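Local coordinates for trichothecene 3-O-acetyltransferase (Gibberella zeae, PDB 2RKV), which transfers the acetyl group of acetyl-CoA to the 3-hydroxyl of trichothecene mycotoxins, as a member of the BAHD acyltransferase superfamily, at residues G68-S73 against P358-V363; D80-V85 against P135-Q140; A174-P179 against D387-L392; M185-L190 against G300-Y305. One frame throughout, in Å; residues are numbered along the deposited sequence.

Contact 1 of 4, residues G68-S73 against P358-V363; sequences GNTGTS and PDKSNV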
loop_
_atom_site.group_PDB
_atom_site.type_symbol
_atom_site.label_atom_id
_atom_site.label_comp_id
_atom_site.label_asym_id
_atom_site.label_seq_id
_atom_site.Cartn_x
_atom_site.Cartn_y
_atom_site.Cartn_z
ATOM N N GLY A 68 -22.785 -17.742 7.455
ATOM C CA GLY A 68 -21.784 -17.878 8.524
ATOM C C GLY A 68 -20.518 -18.653 8.149
ATOM O O GLY A 68 -19.825 -19.194 9.020
ATOM N N ASN A 69 -20.212 -18.710 6.853
ATOM C CA ASN A 69 -18.944 -19.266 6.379
ATOM C C ASN A 69 -18.470 -18.447 5.193
ATOM O O ASN A 69 -19.054 -18.505 4.111
ATOM C CB ASN A 69 -19.079 -20.744 6.010
ATOM C CG ASN A 69 -17.734 -21.419 5.754
ATOM O OD1 ASN A 69 -16.802 -20.824 5.203
ATOM N ND2 ASN A 69 -17.635 -22.685 6.149
ATOM N N THR A 70 -17.419 -17.663 5.407
ATOM C CA THR A 70 -16.968 -16.709 4.396
ATOM C C THR A 70 -16.102 -17.383 3.331
ATOM O O THR A 70 -15.654 -16.736 2.388
ATOM C CB THR A 70 -16.246 -15.486 5.025
ATOM O OG1 THR A 70 -15.252 -15.933 5.953
ATOM C CG2 THR A 70 -17.255 -14.589 5.766
ATOM N N GLY A 71 -15.898 -18.686 3.491
ATOM C CA GLY A 71 -15.202 -19.502 2.501
ATOM C C GLY A 71 -13.694 -19.337 2.522
ATOM O O GLY A 71 -13.134 -18.717 3.428
ATOM N N THR A 72 -13.047 -19.905 1.509
ATOM C CA THR A 72 -11.589 -19.908 1.396
ATOM C C THR A 72 -11.257 -19.600 -0.050
ATOM O O THR A 72 -11.843 -20.201 -0.968
ATOM C CB THR A 72 -11.001 -21.291 1.786
ATOM O OG1 THR A 72 -11.426 -21.634 3.108
ATOM C CG2 THR A 72 -9.465 -21.294 1.737
ATOM N N SER A 73 -10.325 -18.666 -0.250
ATOM C CA SER A 73 -9.904 -18.268 -1.595
ATOM C C SER A 73 -8.572 -18.886 -1.991
ATOM O O SER A 73 -7.702 -19.125 -1.146
ATOM C CB SER A 73 -9.832 -16.745 -1.720
ATOM O OG SER A 73 -11.137 -16.187 -1.688
ATOM N N PRO A 358 -14.516 -20.090 10.620
ATOM C CA PRO A 358 -15.079 -20.148 9.260
ATOM C C PRO A 358 -15.739 -18.831 8.849
ATOM O O PRO A 358 -15.730 -18.482 7.669
ATOM C CB PRO A 358 -16.128 -21.264 9.350
ATOM C CG PRO A 358 -15.714 -22.089 10.531
ATOM C CD PRO A 358 -15.107 -21.114 11.505
ATOM N N ASP A 359 -16.298 -18.104 9.817
ATOM C CA ASP A 359 -16.881 -16.787 9.538
ATOM C C ASP A 359 -15.863 -15.697 9.872
ATOM O O ASP A 359 -15.703 -15.322 11.032
ATOM C CB ASP A 359 -18.181 -16.573 10.334
ATOM C CG ASP A 359 -18.922 -15.290 9.936
ATOM O OD1 ASP A 359 -18.376 -14.464 9.171
ATOM O OD2 ASP A 359 -20.076 -15.117 10.383
ATOM N N LYS A 360 -15.196 -15.181 8.843
ATOM C CA LYS A 360 -14.143 -14.178 9.020
ATOM C C LYS A 360 -14.655 -12.740 8.903
ATOM O O LYS A 360 -13.869 -11.797 8.936
ATOM C CB LYS A 360 -13.001 -14.428 8.027
ATOM C CG LYS A 360 -12.288 -15.755 8.263
ATOM C CD LYS A 360 -11.319 -16.092 7.118
ATOM C CE LYS A 360 -10.492 -17.330 7.426
ATOM N NZ LYS A 360 -11.326 -18.532 7.732
ATOM N N SER A 361 -15.978 -12.583 8.812
ATOM C CA SER A 361 -16.588 -11.283 8.506
ATOM C C SER A 361 -16.383 -10.202 9.589
ATOM O O SER A 361 -16.525 -9.007 9.300
ATOM C CB SER A 361 -18.080 -11.444 8.215
ATOM O OG SER A 361 -18.765 -11.884 9.375
ATOM N N ASN A 362 -16.054 -10.617 10.810
ATOM C CA ASN A 362 -15.839 -9.665 11.917
ATOM C C ASN A 362 -14.403 -9.167 12.049
ATOM O O ASN A 362 -14.123 -8.285 12.864
ATOM C CB ASN A 362 -16.261 -10.267 13.262
ATOM C CG ASN A 362 -17.749 -10.553 13.347
ATOM O OD1 ASN A 362 -18.576 -9.840 12.771
ATOM N ND2 ASN A 362 -18.092 -11.606 14.079
ATOM N N VAL A 363 -13.493 -9.741 11.267
ATOM C CA VAL A 363 -12.078 -9.402 11.372
ATOM C C VAL A 363 -11.719 -8.256 10.420
ATOM O O VAL A 363 -12.039 -8.285 9.215
ATOM C CB VAL A 363 -11.172 -10.639 11.133
ATOM C CG1 VAL A 363 -9.721 -10.310 11.450
ATOM C CG2 VAL A 363 -11.645 -11.829 11.981
HETATM O O HOH W 1 -13.546 -18.986 6.137
HETATM O O HOH W 2 -10.304 -19.458 4.832
#
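Gly68 rests its carbonyl oxygen on Asp359, with Gly68 O 3.4 Å from Asp359 CB, at a junction of two Asx turns. One leads into strand 72-76 of a small antiparallel sheet; the other belongs to the loop after helix 340-356. Residues 68-71 and 358-361 run 104° apart, end to end, and do not pair as strands. Asn69 CB points away from the other segment, yet ND2 still lies 3.8 Å from Pro358 CB, the two side chains crossing at about a right angle. Its OD1 accepts from Gly71 N in the plane of the amide carbonyl, which closes the first turn around Thr70.

Thr70 does most of the gripping. Its backbone N gives a bond of 2.9 Å to Pro358 O, and its OG1 donates to the same oxygen; the two donors reach Pro358 O from opposite faces of the carbonyl plane. With OG1 set between the backbone N and the carbonyl carbon (chi1 49°), this hydroxyl also accepts from Lys360 N at 3.0 Å. Thr70 CG2 meanwhile lies 3.6 Å from Asp359 OD1, the oxygen that closes the second turn by accepting from Ser361 N and that also accepts from Ser361 OG.

Gly71 is tied on by water: one molecule donates to Gly71 O and Pro358 O and accepts from Lys360 NZ. That ammonium also bonds Leu354 O and Asn357 O, close to the end of helix 340-356. A second water donates to Gly71 O and lies 3.0 Å from Thr72 OG1.

Contact 2 of 4, residues D80-V85 against P135-Q140; sequences DVPRVV and PVILLQ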
loop_
_atom_site.group_PDB
_atom_site.type_symbol
_atom_site.label_atom_id
_atom_site.label_comp_id
_atom_site.label_asym_id
_atom_site.label_seq_id
_atom_site.Cartn_x
_atom_site.Cartn_y
_atom_site.Cartn_z
ATOM N N ASP A 80 -3.854 -17.080 -20.143
ATOM C CA ASP A 80 -2.481 -17.508 -20.444
ATOM C C ASP A 80 -1.418 -16.570 -19.871
ATOM O O ASP A 80 -0.373 -17.014 -19.392
ATOM C CB ASP A 80 -2.279 -17.648 -21.962
ATOM C CG ASP A 80 -3.004 -18.851 -22.543
ATOM O OD1 ASP A 80 -3.435 -19.739 -21.775
ATOM O OD2 ASP A 80 -3.134 -18.908 -23.782
ATOM N N VAL A 81 -1.699 -15.271 -19.937
ATOM C CA VAL A 81 -0.803 -14.241 -19.430
ATOM C C VAL A 81 -1.601 -13.227 -18.603
ATOM O O VAL A 81 -2.829 -13.141 -18.750
ATOM C CB VAL A 81 -0.061 -13.517 -20.589
ATOM C CG1 VAL A 81 0.834 -14.498 -21.352
ATOM C CG2 VAL A 81 -1.053 -12.821 -21.529
ATOM N N PRO A 82 -0.922 -12.469 -17.713
ATOM C CA PRO A 82 -1.654 -11.390 -17.045
ATOM C C PRO A 82 -2.139 -10.374 -18.075
ATOM O O PRO A 82 -1.434 -10.120 -19.053
ATOM C CB PRO A 82 -0.591 -10.746 -16.150
ATOM C CG PRO A 82 0.453 -11.791 -15.973
ATOM C CD PRO A 82 0.487 -12.512 -17.283
ATOM N N ARG A 83 -3.333 -9.826 -17.863
ATOM C CA ARG A 83 -3.921 -8.863 -18.799
ATOM C C ARG A 83 -3.218 -7.516 -18.747
ATOM O O ARG A 83 -3.069 -6.931 -17.666
ATOM C CB ARG A 83 -5.398 -8.635 -18.482
ATOM C CG ARG A 83 -6.307 -9.823 -18.768
ATOM C CD ARG A 83 -7.714 -9.539 -18.275
ATOM N NE ARG A 83 -8.669 -10.533 -18.762
ATOM C CZ ARG A 83 -9.986 -10.474 -18.573
ATOM N NH1 ARG A 83 -10.524 -9.465 -17.898
ATOM N NH2 ARG A 83 -10.766 -11.427 -19.060
ATOM N N VAL A 84 -2.799 -7.031 -19.913
ATOM C CA VAL A 84 -2.373 -5.636 -20.060
ATOM C C VAL A 84 -3.319 -4.911 -21.015
ATOM O O VAL A 84 -3.713 -5.449 -22.052
ATOM C CB VAL A 84 -0.872 -5.482 -20.482
ATOM C CG1 VAL A 84 -0.622 -6.003 -21.884
ATOM C CG2 VAL A 84 -0.409 -4.014 -20.354
ATOM N N VAL A 85 -3.715 -3.711 -20.616
ATOM C CA VAL A 85 -4.531 -2.830 -21.438
ATOM C C VAL A 85 -3.586 -1.746 -21.934
ATOM O O VAL A 85 -2.802 -1.203 -21.158
ATOM C CB VAL A 85 -5.676 -2.180 -20.599
ATOM C CG1 VAL A 85 -6.372 -1.044 -21.371
ATOM C CG2 VAL A 85 -6.696 -3.229 -20.174
ATOM N N PRO A 135 -8.559 -11.067 -11.263
ATOM C CA PRO A 135 -7.203 -11.411 -11.696
ATOM C C PRO A 135 -6.171 -11.082 -10.611
ATOM O O PRO A 135 -6.319 -10.091 -9.886
ATOM C CB PRO A 135 -6.986 -10.515 -12.917
ATOM C CG PRO A 135 -8.404 -10.233 -13.424
ATOM C CD PRO A 135 -9.204 -10.096 -12.172
ATOM N N VAL A 136 -5.147 -11.918 -10.498
ATOM C CA VAL A 136 -4.097 -11.714 -9.509
ATOM C C VAL A 136 -3.400 -10.368 -9.738
ATOM O O VAL A 136 -3.188 -9.596 -8.792
ATOM C CB VAL A 136 -3.076 -12.875 -9.540
ATOM C CG1 VAL A 136 -1.805 -12.510 -8.773
ATOM C CG2 VAL A 136 -3.703 -14.119 -8.953
ATOM N N ILE A 137 -3.039 -10.105 -10.990
ATOM C CA ILE A 137 -2.451 -8.813 -11.366
ATOM C C ILE A 137 -3.035 -8.306 -12.671
ATOM O O ILE A 137 -3.440 -9.085 -13.529
ATOM C CB ILE A 137 -0.896 -8.825 -11.471
ATOM C CG1 ILE A 137 -0.385 -9.979 -12.340
ATOM C CG2 ILE A 137 -0.249 -8.819 -10.094
ATOM C CD1 ILE A 137 1.028 -9.750 -12.873
ATOM N N LEU A 138 -3.117 -6.983 -12.796
ATOM C CA LEU A 138 -3.588 -6.339 -14.016
ATOM C C LEU A 138 -2.663 -5.179 -14.327
ATOM O O LEU A 138 -2.190 -4.506 -13.411
ATOM C CB LEU A 138 -5.021 -5.820 -13.855
ATOM C CG LEU A 138 -6.154 -6.840 -13.705
ATOM C CD1 LEU A 138 -7.427 -6.150 -13.251
ATOM C CD2 LEU A 138 -6.405 -7.583 -15.012
ATOM N N LEU A 139 -2.406 -4.947 -15.614
ATOM C CA LEU A 139 -1.468 -3.895 -16.037
ATOM C C LEU A 139 -2.117 -2.944 -17.045
ATOM O O LEU A 139 -3.008 -3.337 -17.791
ATOM C CB LEU A 139 -0.226 -4.542 -16.648
ATOM C CG LEU A 139 0.382 -5.490 -15.600
ATOM C CD1 LEU A 139 0.235 -6.962 -15.999
ATOM C CD2 LEU A 139 1.790 -5.103 -15.192
ATOM N N GLN A 140 -1.667 -1.692 -17.054
ATOM C CA GLN A 140 -2.100 -0.733 -18.062
ATOM C C GLN A 140 -0.910 0.102 -18.508
ATOM O O GLN A 140 -0.165 0.641 -17.677
ATOM C CB GLN A 140 -3.240 0.151 -17.539
ATOM C CG GLN A 140 -3.857 1.071 -18.612
ATOM C CD GLN A 140 -5.309 1.393 -18.333
ATOM O OE1 GLN A 140 -6.102 0.502 -18.034
ATOM N NE2 GLN A 140 -5.668 2.675 -18.440
HETATM O O HOH W 3 -4.631 -10.691 -15.466
HETATM O O HOH W 4 -5.292 -5.056 -17.490
#
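Ile137 lies side by side with Pro82, its CD1 3.8 Å from Pro82 CG, at the start of a parallel strand pair. A water accepts from Arg83 N and donates to Ile137 O. Strand 83-88 is the outermost member of a five-stranded mixed sheet, and 137-144 is the strand next to it. Leu138 follows, lying alongside Arg83 and pointing the same way; Leu138 CD2 is 3.8 Å from Arg83 CB, while the guanidinium goes on to a salt bridge with Glu79.

Leu139 carries the regular pairing. Its N donates to Arg83 O and its O accepts from Val85 N, both at 2.9 Å, so its two backbone bonds straddle Val84. A second water donates to both of these carbonyl oxygens. On the face that carries Val84 and Leu139, Leu139 CB packs against Val84 CG2 at 3.7 Å and Leu139 CD1 reaches Pro82 CB at 3.9 Å; helix 35-52 covers them, with Phe42 and Leu46 on Leu139 and Glu43 on Val84.

Gln140 is on the opposite face, with Val85. Its CG stands anti to the backbone N (chi1 -173°) and the chain extends alongside Val85; NE2 bonds Asn142 OD1, and Gln140 OE1 lies 3.7 Å from Val85 CG1.

Contact 3 of 4, residues A174-P179 against D387-L392; sequences ACRNDP and DYDFGL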
loop_
_atom_site.group_PDB
_atom_site.type_symbol
_atom_site.label_atom_id
_atom_site.label_comp_id
_atom_site.label_asym_id
_atom_site.label_seq_id
_atom_site.Cartn_x
_atom_site.Cartn_y
_atom_site.Cartn_z
ATOM N N ALA A 174 11.957 -10.165 -16.475
ATOM C CA ALA A 174 11.395 -10.936 -17.586
ATOM C C ALA A 174 11.346 -10.099 -18.867
ATOM O O ALA A 174 11.651 -10.602 -19.947
ATOM C CB ALA A 174 10.024 -11.461 -17.228
ATOM N N CYS A 175 10.965 -8.826 -18.747
ATOM C CA CYS A 175 10.973 -7.900 -19.891
ATOM C C CYS A 175 12.367 -7.758 -20.513
ATOM O O CYS A 175 12.516 -7.660 -21.737
ATOM C CB CYS A 175 10.431 -6.532 -19.468
ATOM S SG CYS A 175 8.663 -6.511 -19.189
ATOM N N ARG A 176 13.387 -7.751 -19.658
ATOM C CA ARG A 176 14.772 -7.654 -20.106
ATOM C C ARG A 176 15.345 -8.989 -20.593
ATOM O O ARG A 176 16.432 -9.026 -21.167
ATOM C CB ARG A 176 15.648 -7.113 -18.970
ATOM C CG ARG A 176 15.333 -5.680 -18.552
ATOM C CD ARG A 176 16.277 -5.190 -17.439
ATOM N NE ARG A 176 17.681 -5.328 -17.832
ATOM C CZ ARG A 176 18.450 -4.336 -18.289
ATOM N NH1 ARG A 176 17.974 -3.101 -18.389
ATOM N NH2 ARG A 176 19.712 -4.582 -18.644
ATOM N N ASN A 177 14.624 -10.077 -20.324
ATOM C CA ASN A 177 15.108 -11.445 -20.546
ATOM C C ASN A 177 16.303 -11.794 -19.639
ATOM O O ASN A 177 17.179 -12.583 -20.002
ATOM C CB ASN A 177 15.423 -11.692 -22.032
ATOM C CG ASN A 177 15.319 -13.158 -22.425
ATOM O OD1 ASN A 177 14.859 -14.006 -21.655
ATOM N ND2 ASN A 177 15.753 -13.463 -23.641
ATOM N N ASP A 178 16.319 -11.194 -18.449
ATOM C CA ASP A 178 17.310 -11.505 -17.423
ATOM C C ASP A 178 16.826 -12.688 -16.583
ATOM O O ASP A 178 15.648 -12.739 -16.220
ATOM C CB ASP A 178 17.548 -10.278 -16.541
ATOM C CG ASP A 178 18.189 -9.126 -17.297
ATOM O OD1 ASP A 178 18.913 -9.379 -18.290
ATOM O OD2 ASP A 178 17.983 -7.956 -16.893
ATOM N N PRO A 179 17.728 -13.635 -16.256
ATOM C CA PRO A 179 17.266 -14.872 -15.599
ATOM C C PRO A 179 16.847 -14.650 -14.144
ATOM O O PRO A 179 17.379 -13.754 -13.474
ATOM C CB PRO A 179 18.493 -15.789 -15.661
ATOM C CG PRO A 179 19.664 -14.858 -15.721
ATOM C CD PRO A 179 19.195 -13.602 -16.428
ATOM N N ASP A 387 13.757 1.563 -9.257
ATOM C CA ASP A 387 14.912 0.954 -9.910
ATOM C C ASP A 387 14.593 0.186 -11.194
ATOM O O ASP A 387 15.513 -0.259 -11.888
ATOM C CB ASP A 387 15.649 0.034 -8.938
ATOM C CG ASP A 387 17.098 -0.164 -9.316
ATOM O OD1 ASP A 387 17.770 0.833 -9.662
ATOM O OD2 ASP A 387 17.560 -1.320 -9.265
ATOM N N TYR A 388 13.306 0.035 -11.523
ATOM C CA TYR A 388 12.922 -0.862 -12.641
ATOM C C TYR A 388 12.740 -0.122 -13.964
ATOM O O TYR A 388 12.056 0.902 -14.013
ATOM C CB TYR A 388 11.659 -1.690 -12.325
ATOM C CG TYR A 388 11.619 -2.270 -10.913
ATOM C CD1 TYR A 388 12.791 -2.678 -10.266
ATOM C CD2 TYR A 388 10.411 -2.399 -10.236
ATOM C CE1 TYR A 388 12.757 -3.175 -8.952
ATOM C CE2 TYR A 388 10.359 -2.903 -8.935
ATOM C CZ TYR A 388 11.534 -3.294 -8.306
ATOM O OH TYR A 388 11.491 -3.782 -7.019
ATOM N N ASP A 389 13.338 -0.666 -15.025
ATOM C CA ASP A 389 13.279 -0.053 -16.359
ATOM C C ASP A 389 12.503 -0.912 -17.359
ATOM O O ASP A 389 12.177 -0.454 -18.451
ATOM C CB ASP A 389 14.685 0.221 -16.891
ATOM C CG ASP A 389 15.529 -1.040 -16.983
ATOM O OD1 ASP A 389 15.308 -1.840 -17.905
ATOM O OD2 ASP A 389 16.427 -1.227 -16.132
ATOM N N PHE A 390 12.245 -2.166 -16.993
ATOM C CA PHE A 390 11.481 -3.092 -17.851
ATOM C C PHE A 390 12.044 -3.289 -19.268
ATOM O O PHE A 390 11.302 -3.651 -20.182
ATOM C CB PHE A 390 9.997 -2.686 -17.919
ATOM C CG PHE A 390 9.330 -2.630 -16.576
ATOM C CD1 PHE A 390 9.306 -1.437 -15.855
ATOM C CD2 PHE A 390 8.754 -3.771 -16.025
ATOM C CE1 PHE A 390 8.704 -1.381 -14.588
ATOM C CE2 PHE A 390 8.148 -3.735 -14.770
ATOM C CZ PHE A 390 8.124 -2.532 -14.050
ATOM N N GLY A 391 13.344 -3.052 -19.449
ATOM C CA GLY A 391 13.968 -3.192 -20.774
ATOM C C GLY A 391 13.370 -2.264 -21.826
ATOM O O GLY A 391 13.510 -2.506 -23.037
ATOM N N LEU A 392 12.728 -1.185 -21.378
ATOM C CA LEU A 392 12.020 -0.296 -22.306
ATOM C C LEU A 392 12.928 0.743 -22.950
ATOM O O LEU A 392 12.522 1.402 -23.906
ATOM C CB LEU A 392 10.829 0.394 -21.617
ATOM C CG LEU A 392 9.772 -0.512 -20.986
ATOM C CD1 LEU A 392 8.697 0.318 -20.276
ATOM C CD2 LEU A 392 9.166 -1.492 -22.002
#
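Cys175 and Arg176, in the last turn of helix 161-176, press against the Asp389-Leu392 type I' turn. Asp389, Phe390 and Gly391 open a DFGLG sequence that probably corresponds to the DFGWG motif of the BAHD family. The tight part begins inward, where Cys175 CB sits only 3.1 Å from Phe390 O. Cys175 SG comes to the edge of the Phe390 ring, near its plane, 4.2 Å from Phe390 CD2. The ring itself is buried between helix 161-176, through Ile168 and Leu171, and the strands that supply Leu25, Tyr27 and Leu150. Close packing continues outward to Arg176 CG, which lies 3.4 Å from Gly391 N, over backbone that carries no side chain there.

Toward solvent the contact changes to charge pairing and becomes more open. Arg176 bends at chi3 (55°), which takes NE out of line with the extended start of its chain. Its NH1 then meets Asp389 OD1 at 3.0 Å, in the guanidinium plane, while the carboxylate is turned 75° against that plane. Asp389 OD1 is shared: Gly391 N reaches it from the anti side at 2.8 Å, making an Asx turn that holds the carboxylate over its own loop. Asp389 OD2 pairs with Lys396. The chain just past the helix, which ends in a Schellman motif at Asn177, returns to the same guanidinium, and Asp178 OD2 accepts from Arg176 NE at 2.8 Å.

Contact 4 of 4, residues M185-L190 against G300-Y305; sequences MTAMNL and GVSNNY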
loop_
_atom_site.group_PDB
_atom_site.type_symbol
_atom_site.label_atom_id
_atom_site.label_comp_id
_atom_site.label_asym_id
_atom_site.label_seq_id
_atom_site.Cartn_x
_atom_site.Cartn_y
_atom_site.Cartn_z
ATOM N N MET A 185 12.949 -17.802 -7.498
ATOM C CA MET A 185 12.019 -18.860 -7.886
ATOM C C MET A 185 11.458 -19.612 -6.674
ATOM O O MET A 185 10.268 -19.963 -6.640
ATOM C CB MET A 185 12.689 -19.812 -8.881
ATOM C CG MET A 185 12.910 -19.196 -10.254
ATOM S SD MET A 185 11.364 -18.899 -11.158
ATOM C CE MET A 185 10.899 -20.585 -11.577
ATOM N N THR A 186 12.306 -19.833 -5.669
ATOM C CA THR A 186 11.868 -20.469 -4.430
ATOM C C THR A 186 10.851 -19.594 -3.688
ATOM O O THR A 186 9.774 -20.075 -3.303
ATOM C CB THR A 186 13.067 -20.795 -3.530
ATOM O OG1 THR A 186 13.842 -21.822 -4.163
ATOM C CG2 THR A 186 12.616 -21.277 -2.162
ATOM N N ALA A 187 11.191 -18.317 -3.510
ATOM C CA ALA A 187 10.309 -17.369 -2.810
ATOM C C ALA A 187 8.939 -17.252 -3.489
ATOM O O ALA A 187 7.906 -17.214 -2.821
ATOM C CB ALA A 187 10.979 -16.004 -2.685
ATOM N N MET A 188 8.948 -17.239 -4.822
ATOM C CA MET A 188 7.727 -17.131 -5.627
ATOM C C MET A 188 6.818 -18.359 -5.519
ATOM O O MET A 188 5.669 -18.331 -5.974
ATOM C CB MET A 188 8.087 -16.894 -7.099
ATOM C CG MET A 188 8.592 -15.500 -7.402
ATOM S SD MET A 188 7.328 -14.222 -7.178
ATOM C CE MET A 188 6.384 -14.352 -8.679
ATOM N N ASN A 189 7.329 -19.429 -4.907
ATOM C CA ASN A 189 6.615 -20.697 -4.877
ATOM C C ASN A 189 6.470 -21.309 -3.483
ATOM O O ASN A 189 5.993 -22.442 -3.336
ATOM C CB ASN A 189 7.250 -21.671 -5.876
ATOM C CG ASN A 189 6.999 -21.250 -7.312
ATOM O OD1 ASN A 189 7.919 -20.811 -8.021
ATOM N ND2 ASN A 189 5.741 -21.333 -7.737
ATOM N N LEU A 190 6.839 -20.548 -2.453
ATOM C CA LEU A 190 6.594 -20.992 -1.084
ATOM C C LEU A 190 5.105 -21.243 -0.873
ATOM O O LEU A 190 4.261 -20.473 -1.340
ATOM C CB LEU A 190 7.088 -19.952 -0.075
ATOM C CG LEU A 190 8.596 -19.693 -0.015
ATOM C CD1 LEU A 190 8.855 -18.501 0.887
ATOM C CD2 LEU A 190 9.359 -20.928 0.474
ATOM N N GLY A 300 10.669 -14.489 9.551
ATOM C CA GLY A 300 11.840 -15.098 8.916
ATOM C C GLY A 300 11.609 -15.447 7.453
ATOM O O GLY A 300 12.195 -16.407 6.931
ATOM N N VAL A 301 10.758 -14.668 6.790
ATOM C CA VAL A 301 10.391 -14.919 5.396
ATOM C C VAL A 301 11.145 -13.960 4.465
ATOM O O VAL A 301 11.373 -12.799 4.806
ATOM C CB VAL A 301 8.850 -14.808 5.202
ATOM C CG1 VAL A 301 8.448 -14.878 3.724
ATOM C CG2 VAL A 301 8.130 -15.904 5.997
ATOM N N SER A 302 11.531 -14.466 3.294
ATOM C CA SER A 302 12.252 -13.689 2.286
ATOM C C SER A 302 11.496 -12.428 1.875
ATOM O O SER A 302 10.277 -12.452 1.727
ATOM C CB SER A 302 12.475 -14.560 1.051
ATOM O OG SER A 302 12.937 -13.798 -0.042
ATOM N N ASN A 303 12.231 -11.338 1.675
ATOM C CA ASN A 303 11.676 -10.112 1.101
ATOM C C ASN A 303 11.059 -10.363 -0.282
ATOM O O ASN A 303 10.233 -9.580 -0.766
ATOM C CB ASN A 303 12.767 -9.044 0.998
ATOM C CG ASN A 303 12.225 -7.696 0.568
ATOM O OD1 ASN A 303 11.378 -7.105 1.251
ATOM N ND2 ASN A 303 12.707 -7.199 -0.560
ATOM N N ASN A 304 11.470 -11.462 -0.915
ATOM C CA ASN A 304 10.960 -11.814 -2.236
ATOM C C ASN A 304 9.669 -12.631 -2.212
ATOM O O ASN A 304 9.147 -12.985 -3.270
ATOM C CB ASN A 304 12.040 -12.518 -3.069
ATOM C CG ASN A 304 13.169 -11.588 -3.451
ATOM O OD1 ASN A 304 12.956 -10.389 -3.659
ATOM N ND2 ASN A 304 14.388 -12.127 -3.526
ATOM N N TYR A 305 9.153 -12.935 -1.019
ATOM C CA TYR A 305 7.872 -13.644 -0.919
ATOM C C TYR A 305 6.756 -12.736 -1.448
ATOM O O TYR A 305 6.579 -11.623 -0.952
ATOM C CB TYR A 305 7.585 -14.058 0.520
ATOM C CG TYR A 305 6.242 -14.715 0.701
ATOM C CD1 TYR A 305 5.973 -15.937 0.092
ATOM C CD2 TYR A 305 5.246 -14.122 1.486
ATOM C CE1 TYR A 305 4.755 -16.554 0.242
ATOM C CE2 TYR A 305 4.009 -14.743 1.651
ATOM C CZ TYR A 305 3.779 -15.964 1.034
ATOM O OH TYR A 305 2.566 -16.597 1.173
#
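Ala187 CB overlaps the backbone and side chain of Asn304, lying 3.6 Å from Asn304 O and 3.7 Å from Asn304 CB, with Ser302 OG a little farther off. Here two type I turns face each other, Ala187 to Leu190 at the end of helix 182-187 and Ser302 to Tyr305 in the loop after helix 296-299, and they meet by van der Waals packing.

Tyr305 fills the other half of the contact. Its CG is anti to the backbone N (chi1 176°). Ala187 O lies at the edge of the ring, near its plane, 3.7 Å from Tyr305 CD1. The Leu190 and Tyr305 side chains cross obliquely, with Leu190 CD1 3.9 Å from Tyr305 CD1 and Leu190 CB close to CE1. The loop holds its own shape through an ST turn: Asn304 N donates to Ser302 OG at 2.9 Å. That hydroxyl also bonds Glu183 OE2, and Asn304 ND2 bonds the other oxygen of the same carboxylate, so one glutamate of the helix ties down both loop side chains beside Ala187.

Around this, Tyr305 OH bonds Asp8, and Trp55 donates to Met188 O. Helix 161-176 lies alongside, its Arg169 reaching Asn304 OD1 and its Leu170 packing on Met188, so the loop leading to strand 310-318 contacts both helices 182-187 and 161-176.

How the contacts relate
Contacts 2, 3 and 4 lie within 22 Å of one another, centre to centre, with 17 Å between contacts 2 and 3; nearest atoms are about 7 to 8 Å apart, so none touches another. Helix 35-52 bridges contacts 2 and 3: its Phe42 packs on Leu139 in one and on Cys175 in the other. Helix 161-176 bridges contacts 3 and 4, through Arg169, which bonds both Tyr388 and Asn304. Contact 1 is 27 Å from contacts 2 and 4 and 39 Å from contact 3, between centres. None of the four contacts supplies a pocket residue; the Tyr305 side chain is about 12 Å from both coenzyme A and T-2 toxin, and that of Lys360 about 12 Å from the toxin.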